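Local coordinates for protein toxin coregulated pilin (Vibrio cholerae, PDB 3HRV) that forms, as the major subunit, the toxin-coregulated pilus, a type IV pilus that the bacteria need to aggregate and colonise the host small intestine, at residues G70-A74 against D75-N79. Sequence-based numbering, arbitrary orientation.
Sequences GKVSA and DEAKN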
loop_
_atom_site.group_PDB
_atom_site.type_symbol
_atom_site.label_atom_id
_atom_site.label_comp_id
_atom_site.label_asym_id
_atom_site.label_seq_id
_atom_site.Cartn_x
_atom_site.Cartn_y
_atom_site.Cartn_z
ATOM N N GLY A 70 0.117 1.237 21.223
ATOM C CA GLY A 70 1.100 0.179 21.386
ATOM C C GLY A 70 0.985 -1.017 20.460
ATOM O O GLY A 70 1.620 -2.043 20.700
ATOM N N LYS A 71 0.249 -0.906 19.397
ATOM C CA LYS A 71 0.023 -2.004 18.474
ATOM C C LYS A 71 1.177 -2.155 17.486
ATOM O O LYS A 71 1.370 -3.222 16.908
ATOM C CB LYS A 71 -1.309 -1.810 17.754
ATOM C CG LYS A 71 -2.501 -1.937 18.701
ATOM C CD LYS A 71 -3.825 -1.797 17.978
ATOM C CE LYS A 71 -4.980 -2.237 18.868
ATOM N NZ LYS A 71 -4.846 -3.659 19.300
ATOM N N VAL A 72 2.006 -1.084 17.419
ATOM C CA VAL A 72 3.248 -1.093 16.645
ATOM C C VAL A 72 4.149 -0.039 17.275
ATOM O O VAL A 72 3.663 0.861 17.965
ATOM C CB VAL A 72 3.048 -0.733 15.144
ATOM C CG1 VAL A 72 2.094 -1.715 14.488
ATOM C CG2 VAL A 72 2.556 0.692 15.003
ATOM N N SER A 73 5.520 -0.216 17.064
ATOM C CA SER A 73 6.395 0.818 17.608
ATOM C C SER A 73 6.281 2.077 16.757
ATOM O O SER A 73 5.843 2.018 15.612
ATOM C CB SER A 73 7.847 0.337 17.621
ATOM O OG SER A 73 8.423 0.439 16.332
ATOM N N ALA A 74 6.842 3.194 17.336
ATOM C CA ALA A 74 6.869 4.467 16.623
ATOM C C ALA A 74 7.654 4.327 15.326
ATOM O O ALA A 74 7.241 4.822 14.276
ATOM C CB ALA A 74 7.497 5.545 17.500
ATOM N N ASP A 75 8.778 3.641 15.406
ATOM C CA ASP A 75 9.632 3.438 14.240
ATOM C C ASP A 75 8.908 2.633 13.167
ATOM O O ASP A 75 9.075 2.888 11.975
ATOM C CB ASP A 75 10.920 2.719 14.648
ATOM C CG ASP A 75 12.103 3.111 13.785
ATOM O OD1 ASP A 75 12.291 4.322 13.544
ATOM O OD2 ASP A 75 12.844 2.207 13.345
ATOM N N GLU A 76 8.091 1.673 13.587
ATOM C CA GLU A 76 7.362 0.812 12.658
ATOM C C GLU A 76 6.253 1.466 11.833
ATOM O O GLU A 76 5.855 0.928 10.801
ATOM C CB GLU A 76 6.798 -0.394 13.417
ATOM C CG GLU A 76 7.870 -1.383 13.847
ATOM C CD GLU A 76 7.356 -2.477 14.767
ATOM O OE1 GLU A 76 8.138 -3.403 15.073
ATOM O OE2 GLU A 76 6.184 -2.417 15.192
ATOM N N ALA A 77 5.756 2.618 12.271
ATOM C CA ALA A 77 4.694 3.305 11.540
ATOM C C ALA A 77 5.266 4.309 10.543
ATOM O O ALA A 77 4.548 4.857 9.704
ATOM C CB ALA A 77 3.775 4.018 12.515
ATOM N N LYS A 78 6.568 4.542 10.638
ATOM C CA LYS A 78 7.230 5.503 9.772
ATOM C C LYS A 78 7.537 5.056 8.353
ATOM O O LYS A 78 7.822 3.887 8.084
ATOM C CB LYS A 78 8.535 5.972 10.420
ATOM C CG LYS A 78 8.347 6.767 11.695
ATOM C CD LYS A 78 9.014 8.130 11.594
ATOM C CE LYS A 78 9.248 8.731 12.969
ATOM N NZ LYS A 78 10.617 8.442 13.474
ATOM N N ASN A 79 7.452 6.020 7.445
ATOM C CA ASN A 79 7.782 5.818 6.048
ATOM C C ASN A 79 9.274 6.150 6.073
ATOM O O ASN A 79 9.650 7.301 6.277
ATOM C CB ASN A 79 7.032 6.830 5.184
ATOM C CG ASN A 79 7.438 6.771 3.725
ATOM O OD1 ASN A 79 8.569 6.416 3.393
ATOM N ND2 ASN A 79 6.518 7.142 2.842
HETATM O O HOH W 1 4.165 -4.701 16.281
#
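The E76 carboxylate turns one face to S73: the backbone N and OG of S73 both lie over that face, OG 3.5 Å from E76 CD. S73 N donates to E76 OE2 (3.0 Å) in a nearly straight bond (163°), yet meets it from above the carboxylate, 55° out of its plane. Beyond OE2 stand V72 CB, 3.6 Å from E76 OE2, and a water that donates to both E76 OE2 and K71 O. OE2 thus takes two hydrogen bonds, tying S73 directly, and K71 through the water, to the helix start. The E76 chain, extended beyond CG, carries the carboxylate back along the loop; its CG passes 3.1 Å from S73 OG. In return, E76 N donates to S73 OG (3.0 Å); a chi1 of 79°, with OG between its own backbone N and carbonyl carbon, places the hydroxyl to accept that N-H. A77 N makes two weak bonds, to S73 O and to A74 O. On the buried side, V72 CG2 lies 4.3 Å from A77 CB, and both side chains also touch V67 of helix 56-68. D75 forms a salt bridge with K28 of helix 24-44. The reciprocal S73 and E76 bonds make a capping box, with S73 as N-cap of the short helix 74-77, just after the Schellman motif at G70 that ends helix 56-68.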